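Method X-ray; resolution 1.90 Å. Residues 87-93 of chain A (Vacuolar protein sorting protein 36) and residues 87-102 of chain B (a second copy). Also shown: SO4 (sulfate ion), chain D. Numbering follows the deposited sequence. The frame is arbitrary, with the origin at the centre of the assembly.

Chain A (87-93) YSSGFLT
Chain B (87-102) YSSGFLTRSPRLILFF

Two copies of one protein meet here almost wholly through side chains; no direct hydrogen bond crosses between the stretches, and 373 Å² is buried. Each chain ends a strand at residues 87-88 and turns through 89-93. In chain B the path then returns as strand 97-102, antiparallel to the first: Ser88(B) N donates to Arg97(B) O at 2.8 Å, and Arg97(B) N to Ser88(B) O at 2.9 Å. The stretches stay well apart as backbones, the nearest CA atoms, of Leu92(A) and Thr93(B), lying 8.2 Å from each other.

The turns are alike. Ser88 is extended (-126/126 in A, -119/127 in B), Ser89 sits at -87/3 and -81/-3, and Gly90 takes positive phi, 92/34 and 91/32, where a CB would jam against the preceding carbonyl oxygen. Phe91 (-76/-49 and -68/-45) and Leu92 (-92/-22 and -104/-13) follow, before Thr93 returns to extended angles (-97/145 and -102/150).

The apolar contact is led by Leu92(A), chi1 m and chi2 t, which has 99 Å² covered. Its CD2 packs 3.7 Å from CD1 of Ile99(B), a residue with both chi angles m, while its CD1 lies 4.1 Å from CG of Arg97(B), using the aliphatic part of that charged side chain. Phe91(A), chi1 t and chi2 66°, extends the patch: its CE2 is 4.0 Å from Ile99(B) CG2, which lies at the ring edge. Its CZ approaches CE1 of Phe101(B) to 3.3 Å. These two rings meet rim to rim, centroids 5.7 Å apart and planes at 29°, so neither covers the other's face. Phe101(B), chi1 m and chi2 -84°, starts sideways, but its end comes nearer.

A reciprocal motif pairs leucine with serine: Leu92(A) CD1 is 3.5 Å from Ser88(B) OG, and Ser88(A) OG is 3.7 Å from Leu92(B) CD1. Both serines are chi1 t and both leucines m,t. These are van der Waals contacts, since a methyl group offers the hydroxyl no polar partner.

Polar linkage comes through water 1, which donates to Leu92(A) O at 2.6 Å and accepts from Arg97(B) NH1 at 3.0 Å. Arg97(B) bends to chi1 m and chi2 m; its NE and NH2 also donate to sulfate O2 at 3.2 and 3.1 Å, with O2 near the guanidinium plane. Ser95(B) N reaches the same O2 at 3.0 Å, and its OG donates to O4 at 2.8 Å. Thr93(B) OG1 donates to Ser95(B) O at 2.7 Å, tying the turn together.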

ATOM      1  N   TYR A  87       2.095  -8.588  -4.471  1.00 16.04           N
ATOM      2  CA  TYR A  87       0.783  -8.275  -5.032  1.00 15.94           C
ATOM      3  C   TYR A  87       0.268  -6.921  -4.568  1.00 17.76           C
ATOM      4  O   TYR A  87       0.271  -6.638  -3.364  1.00 18.99           O
ATOM      5  CB  TYR A  87      -0.214  -9.353  -4.598  1.00 14.11           C
ATOM      6  CG  TYR A  87      -1.625  -9.153  -5.133  1.00 14.63           C
ATOM      7  CD1 TYR A  87      -1.949  -9.498  -6.454  1.00 12.02           C
ATOM      8  CD2 TYR A  87      -2.632  -8.613  -4.327  1.00 12.92           C
ATOM      9  CE1 TYR A  87      -3.244  -9.317  -6.960  1.00 12.84           C
ATOM     10  CE2 TYR A  87      -3.953  -8.441  -4.832  1.00 15.20           C
ATOM     11  CZ  TYR A  87      -4.234  -8.794  -6.151  1.00 12.29           C
ATOM     12  OH  TYR A  87      -5.500  -8.648  -6.669  1.00 12.86           O
ATOM     13  N   SER A  88      -0.251  -6.125  -5.500  1.00 18.51           N
ATOM     14  CA  SER A  88      -0.837  -4.803  -5.193  1.00 19.98           C
ATOM     15  C   SER A  88      -2.258  -4.779  -5.777  1.00 20.75           C
ATOM     16  O   SER A  88      -2.460  -5.091  -6.953  1.00 19.14           O
ATOM     17  CB  SER A  88       0.064  -3.705  -5.768  1.00 21.25           C
ATOM     18  OG  SER A  88      -0.463  -2.413  -5.531  1.00 24.37           O
ATOM     19  N   SER A  89      -3.264  -4.465  -4.952  1.00 20.81           N
ATOM     20  CA  SER A  89      -4.653  -4.849  -5.270  1.00 22.36           C
ATOM     21  C   SER A  89      -5.493  -3.926  -6.138  1.00 23.49           C
ATOM     22  O   SER A  89      -6.688  -4.190  -6.338  1.00 24.39           O
ATOM     23  CB  SER A  89      -5.421  -5.087  -3.975  1.00 22.85           C
ATOM     24  OG  SER A  89      -5.273  -3.945  -3.146  1.00 27.43           O
ATOM     25  N   GLY A  90      -4.911  -2.836  -6.632  1.00 24.78           N
ATOM     26  CA  GLY A  90      -5.623  -1.998  -7.598  1.00 25.53           C
ATOM     27  C   GLY A  90      -6.405  -0.859  -6.947  1.00 26.42           C
ATOM     28  O   GLY A  90      -7.482  -0.507  -7.423  1.00 27.10           O
ATOM     29  N   PHE A  91      -5.900  -0.290  -5.852  1.00 26.98           N
ATOM     30  CA  PHE A  91      -6.583   0.874  -5.284  1.00 27.30           C
ATOM     31  C   PHE A  91      -6.348   2.175  -6.049  1.00 26.49           C
ATOM     32  O   PHE A  91      -7.312   2.881  -6.347  1.00 26.36           O
ATOM     33  CB  PHE A  91      -6.326   1.110  -3.814  1.00 28.88           C
ATOM     34  CG  PHE A  91      -7.307   2.097  -3.223  1.00 32.79           C
ATOM     35  CD1 PHE A  91      -8.666   1.765  -3.131  1.00 36.74           C
ATOM     36  CD2 PHE A  91      -6.906   3.370  -2.848  1.00 34.54           C
ATOM     37  CE1 PHE A  91      -9.612   2.687  -2.628  1.00 38.70           C
ATOM     38  CE2 PHE A  91      -7.832   4.285  -2.357  1.00 36.57           C
ATOM     39  CZ  PHE A  91      -9.186   3.944  -2.249  1.00 35.73           C
ATOM     40  N   LEU A  92      -5.078   2.478  -6.340  1.00 24.79           N
ATOM     41  CA  LEU A  92      -4.702   3.600  -7.225  1.00 24.60           C
ATOM     42  C   LEU A  92      -4.533   3.211  -8.699  1.00 23.67           C
ATOM     43  O   LEU A  92      -4.600   4.067  -9.597  1.00 23.73           O
ATOM     44  CB  LEU A  92      -3.403   4.227  -6.751  1.00 24.38           C
ATOM     45  CG  LEU A  92      -3.450   4.797  -5.336  1.00 26.05           C
ATOM     46  CD1 LEU A  92      -2.168   5.572  -5.019  1.00 23.23           C
ATOM     47  CD2 LEU A  92      -4.724   5.637  -5.205  1.00 23.02           C
ATOM     48  N   THR A  93      -4.297   1.926  -8.953  1.00 21.27           N
ATOM     49  CA  THR A  93      -4.094   1.474 -10.315  1.00 19.68           C
ATOM     50  C   THR A  93      -5.424   0.926 -10.851  1.00 19.21           C
ATOM     51  O   THR A  93      -6.210   0.349 -10.087  1.00 18.93           O
ATOM     52  CB  THR A  93      -2.966   0.426 -10.398  1.00 19.45           C
ATOM     53  OG1 THR A  93      -3.306  -0.708  -9.611  1.00 17.90           O
ATOM     54  CG2 THR A  93      -1.613   0.990  -9.862  1.00 20.67           C
TER
ATOM     55  N   TYR B  87      -1.761   9.061   2.705  1.00 12.73           N
ATOM     56  CA  TYR B  87      -0.595   9.360   1.862  1.00 12.98           C
ATOM     57  C   TYR B  87      -0.014   8.095   1.212  1.00 13.44           C
ATOM     58  O   TYR B  87       0.270   7.092   1.905  1.00 12.59           O
ATOM     59  CB  TYR B  87       0.456  10.101   2.703  1.00 12.11           C
ATOM     60  CG  TYR B  87       1.724  10.463   1.937  1.00 11.75           C
ATOM     61  CD1 TYR B  87       1.777  11.616   1.145  1.00  9.57           C
ATOM     62  CD2 TYR B  87       2.853   9.644   1.990  1.00 11.66           C
ATOM     63  CE1 TYR B  87       2.924  11.941   0.426  1.00 11.75           C
ATOM     64  CE2 TYR B  87       4.028   9.968   1.270  1.00 11.15           C
ATOM     65  CZ  TYR B  87       4.041  11.143   0.511  1.00  8.65           C
ATOM     66  OH  TYR B  87       5.172  11.469  -0.201  1.00 13.10           O
ATOM     67  N   SER B  88       0.225   8.157  -0.103  1.00 14.62           N
ATOM     68  CA  SER B  88       0.877   7.064  -0.824  1.00 16.60           C
ATOM     69  C   SER B  88       2.209   7.558  -1.457  1.00 17.40           C
ATOM     70  O   SER B  88       2.239   8.568  -2.158  1.00 16.50           O
ATOM     71  CB  SER B  88      -0.110   6.510  -1.865  1.00 18.92           C
ATOM     72  OG  SER B  88       0.530   5.637  -2.751  1.00 22.79           O
ATOM     73  N   SER B  89       3.316   6.865  -1.195  1.00 17.16           N
ATOM     74  CA  SER B  89       4.649   7.459  -1.445  1.00 19.40           C
ATOM     75  C   SER B  89       5.139   7.418  -2.879  1.00 20.07           C
ATOM     76  O   SER B  89       6.234   7.916  -3.163  1.00 21.54           O
ATOM     77  CB  SER B  89       5.724   6.868  -0.540  1.00 19.15           C
ATOM     78  OG  SER B  89       5.958   5.519  -0.896  1.00 22.30           O
ATOM     79  N   GLY B  90       4.381   6.811  -3.779  1.00 20.68           N
ATOM     80  CA  GLY B  90       4.751   6.898  -5.199  1.00 22.21           C
ATOM     81  C   GLY B  90       5.663   5.786  -5.697  1.00 23.46           C
ATOM     82  O   GLY B  90       6.498   6.040  -6.577  1.00 24.93           O
ATOM     83  N   PHE B  91       5.543   4.575  -5.137  1.00 23.37           N
ATOM     84  CA  PHE B  91       6.345   3.428  -5.628  1.00 23.35           C
ATOM     85  C   PHE B  91       5.949   2.974  -7.036  1.00 23.19           C
ATOM     86  O   PHE B  91       6.830   2.690  -7.875  1.00 23.81           O
ATOM     87  CB  PHE B  91       6.331   2.205  -4.687  1.00 23.22           C
ATOM     88  CG  PHE B  91       7.455   1.216  -4.979  1.00 24.95           C
ATOM     89  CD1 PHE B  91       8.702   1.344  -4.348  1.00 26.67           C
ATOM     90  CD2 PHE B  91       7.295   0.203  -5.933  1.00 24.58           C
ATOM     91  CE1 PHE B  91       9.788   0.447  -4.647  1.00 25.72           C
ATOM     92  CE2 PHE B  91       8.366  -0.669  -6.246  1.00 22.61           C
ATOM     93  CZ  PHE B  91       9.613  -0.544  -5.582  1.00 24.27           C
ATOM     94  N   LEU B  92       4.641   2.877  -7.270  1.00 22.48           N
ATOM     95  CA  LEU B  92       4.072   2.499  -8.569  1.00 22.81           C
ATOM     96  C   LEU B  92       3.497   3.698  -9.344  1.00 22.12           C
ATOM     97  O   LEU B  92       3.167   3.599 -10.541  1.00 23.17           O
ATOM     98  CB  LEU B  92       2.943   1.488  -8.349  1.00 23.93           C
ATOM     99  CG  LEU B  92       3.405   0.165  -7.700  1.00 26.12           C
ATOM    100  CD1 LEU B  92       2.215  -0.800  -7.527  1.00 27.91           C
ATOM    101  CD2 LEU B  92       4.565  -0.472  -8.486  1.00 24.72           C
ATOM    102  N   THR B  93       3.332   4.828  -8.670  1.00 20.15           N
ATOM    103  CA  THR B  93       2.821   6.000  -9.367  1.00 18.77           C
ATOM    104  C   THR B  93       4.004   6.917  -9.650  1.00 18.84           C
ATOM    105  O   THR B  93       4.975   6.916  -8.890  1.00 18.28           O
ATOM    106  CB  THR B  93       1.723   6.702  -8.588  1.00 18.76           C
ATOM    107  OG1 THR B  93       2.182   7.023  -7.270  1.00 17.31           O
ATOM    108  CG2 THR B  93       0.497   5.791  -8.474  1.00 18.52           C
ATOM    109  N   ARG B  94       3.934   7.691 -10.735  1.00 18.19           N
ATOM    110  CA  ARG B  94       5.028   8.615 -11.070  1.00 19.81           C
ATOM    111  C   ARG B  94       5.298   9.580  -9.913  1.00 18.03           C
ATOM    112  O   ARG B  94       6.456   9.914  -9.603  1.00 17.41           O
ATOM    113  CB  ARG B  94       4.676   9.390 -12.329  1.00 19.01           C
ATOM    114  CG  ARG B  94       4.851   8.548 -13.606  1.00 25.70           C
ATOM    115  CD  ARG B  94       4.217   9.262 -14.847  1.00 26.08           C
ATOM    116  NE  ARG B  94       4.817   8.808 -16.109  1.00 37.63           N
ATOM    117  CZ  ARG B  94       4.767   9.488 -17.254  1.00 41.43           C
ATOM    118  NH1 ARG B  94       4.116  10.650 -17.327  1.00 44.11           N
ATOM    119  NH2 ARG B  94       5.360   9.001 -18.339  1.00 43.67           N
ATOM    120  N   SER B  95       4.217  10.010  -9.263  1.00 15.95           N
ATOM    121  CA  SER B  95       4.296  10.991  -8.168  1.00 14.93           C
ATOM    122  C   SER B  95       3.622  10.470  -6.920  1.00 13.72           C
ATOM    123  O   SER B  95       2.670   9.694  -7.026  1.00 11.73           O
ATOM    124  CB  SER B  95       3.565  12.274  -8.567  1.00 14.55           C
ATOM    125  OG  SER B  95       4.039  12.831  -9.781  1.00 13.87           O
ATOM    126  N   PRO B  96       4.062  10.964  -5.728  1.00 12.92           N
ATOM    127  CA  PRO B  96       3.320  10.652  -4.503  1.00 12.86           C
ATOM    128  C   PRO B  96       1.901  11.218  -4.579  1.00 12.09           C
ATOM    129  O   PRO B  96       1.657  12.219  -5.272  1.00 13.10           O
ATOM    130  CB  PRO B  96       4.111  11.377  -3.389  1.00 11.99           C
ATOM    131  CG  PRO B  96       5.373  11.895  -4.017  1.00 12.39           C
ATOM    132  CD  PRO B  96       5.184  11.904  -5.497  1.00 13.17           C
ATOM    133  N   ARG B  97       0.974  10.601  -3.861  1.00 12.20           N
ATOM    134  CA  ARG B  97      -0.444  10.949  -3.915  1.00 11.51           C
ATOM    135  C   ARG B  97      -0.999  11.149  -2.515  1.00 11.55           C
ATOM    136  O   ARG B  97      -0.685  10.360  -1.605  1.00 11.78           O
ATOM    137  CB  ARG B  97      -1.265   9.814  -4.557  1.00 11.95           C
ATOM    138  CG  ARG B  97      -0.780   9.304  -5.941  1.00 11.30           C
ATOM    139  CD  ARG B  97      -1.168  10.227  -7.086  1.00 12.64           C
ATOM    140  NE  ARG B  97      -0.700   9.639  -8.357  1.00 13.93           N
ATOM    141  CZ  ARG B  97      -1.379   8.750  -9.082  1.00 15.17           C
ATOM    142  NH1 ARG B  97      -2.584   8.352  -8.707  1.00 14.86           N
ATOM    143  NH2 ARG B  97      -0.860   8.285 -10.220  1.00 14.67           N
ATOM    144  N   LEU B  98      -1.858  12.154  -2.346  1.00  9.24           N
ATOM    145  CA  LEU B  98      -2.677  12.244  -1.138  1.00 10.12           C
ATOM    146  C   LEU B  98      -4.102  11.832  -1.524  1.00 10.81           C
ATOM    147  O   LEU B  98      -4.689  12.438  -2.402  1.00 10.89           O
ATOM    148  CB  LEU B  98      -2.671  13.669  -0.547  1.00  9.93           C
ATOM    149  CG  LEU B  98      -3.485  13.824   0.768  1.00 10.21           C
ATOM    150  CD1 LEU B  98      -2.843  12.921   1.829  1.00 11.48           C
ATOM    151  CD2 LEU B  98      -3.522  15.312   1.232  1.00 10.24           C
ATOM    152  N   ILE B  99      -4.624  10.780  -0.903  1.00 10.76           N
ATOM    153  CA  ILE B  99      -5.959  10.308  -1.234  1.00 11.51           C
ATOM    154  C   ILE B  99      -6.963  10.814  -0.200  1.00 10.83           C
ATOM    155  O   ILE B  99      -6.734  10.671   0.996  1.00 11.01           O
ATOM    156  CB  ILE B  99      -6.021   8.736  -1.276  1.00 12.09           C
ATOM    157  CG1 ILE B  99      -4.843   8.122  -2.070  1.00 14.80           C
ATOM    158  CG2 ILE B  99      -7.401   8.252  -1.738  1.00 13.12           C
ATOM    159  CD1 ILE B  99      -4.507   8.784  -3.360  1.00 22.31           C
ATOM    160  N   LEU B 100      -8.058  11.403  -0.668  1.00 11.34           N
ATOM    161  CA  LEU B 100      -9.088  11.929   0.244  1.00 11.97           C
ATOM    162  C   LEU B 100     -10.405  11.181   0.022  1.00 11.74           C
ATOM    163  O   LEU B 100     -10.885  11.073  -1.117  1.00 11.76           O
ATOM    164  CB  LEU B 100      -9.299  13.417  -0.016  1.00 12.79           C
ATOM    165  CG  LEU B 100      -8.015  14.203  -0.383  1.00 15.12           C
ATOM    166  CD1 LEU B 100      -8.384  15.514  -1.084  1.00 18.29           C
ATOM    167  CD2 LEU B 100      -7.293  14.510   0.870  1.00 15.69           C
ATOM    168  N   PHE B 101     -10.979  10.718   1.120  1.00 12.20           N
ATOM    169  CA  PHE B 101     -12.189   9.898   1.131  1.00 12.98           C
ATOM    170  C   PHE B 101     -13.383  10.717   1.598  1.00 13.00           C
ATOM    171  O   PHE B 101     -13.315  11.385   2.652  1.00 11.76           O
ATOM    172  CB  PHE B 101     -11.965   8.697   2.051  1.00 13.19           C
ATOM    173  CG  PHE B 101     -10.871   7.779   1.579  1.00 15.42           C
ATOM    174  CD1 PHE B 101     -11.145   6.797   0.627  1.00 16.45           C
ATOM    175  CD2 PHE B 101      -9.543   7.940   2.035  1.00 16.53           C
ATOM    176  CE1 PHE B 101     -10.142   5.920   0.172  1.00 17.84           C
ATOM    177  CE2 PHE B 101      -8.505   7.082   1.581  1.00 18.92           C
ATOM    178  CZ  PHE B 101      -8.809   6.068   0.645  1.00 18.68           C
ATOM    179  N   PHE B 102     -14.462  10.702   0.815  1.00 12.68           N
ATOM    180  CA  PHE B 102     -15.661  11.487   1.182  1.00 13.78           C
ATOM    181  C   PHE B 102     -16.457  10.834   2.303  1.00 14.00           C
ATOM    182  O   PHE B 102     -16.424   9.609   2.462  1.00 13.69           O
ATOM    183  CB  PHE B 102     -16.599  11.673  -0.027  1.00 14.64           C
ATOM    184  CG  PHE B 102     -15.945  12.316  -1.233  1.00 14.53           C
ATOM    185  CD1 PHE B 102     -15.539  13.666  -1.204  1.00 19.97           C
ATOM    186  CD2 PHE B 102     -15.812  11.603  -2.419  1.00 17.01           C
ATOM    187  CE1 PHE B 102     -14.956  14.276  -2.352  1.00 18.97           C
ATOM    188  CE2 PHE B 102     -15.240  12.193  -3.572  1.00 17.59           C
ATOM    189  CZ  PHE B 102     -14.799  13.540  -3.519  1.00 17.13           C
TER
HETATM  190  S   SO4 D1282       1.260  11.008 -11.669  1.00 16.53           S
HETATM  191  O1  SO4 D1282      -0.016  11.674 -11.418  1.00 15.58           O
HETATM  192  O2  SO4 D1282       1.576  10.093 -10.577  1.00 14.99           O
HETATM  193  O3  SO4 D1282       1.124  10.295 -12.923  1.00 18.17           O
HETATM  194  O4  SO4 D1282       2.294  12.017 -11.768  1.00 14.76           O
HETATM  195  O   HOH W   1      -4.715   6.638  -9.871  1.00 16.76           O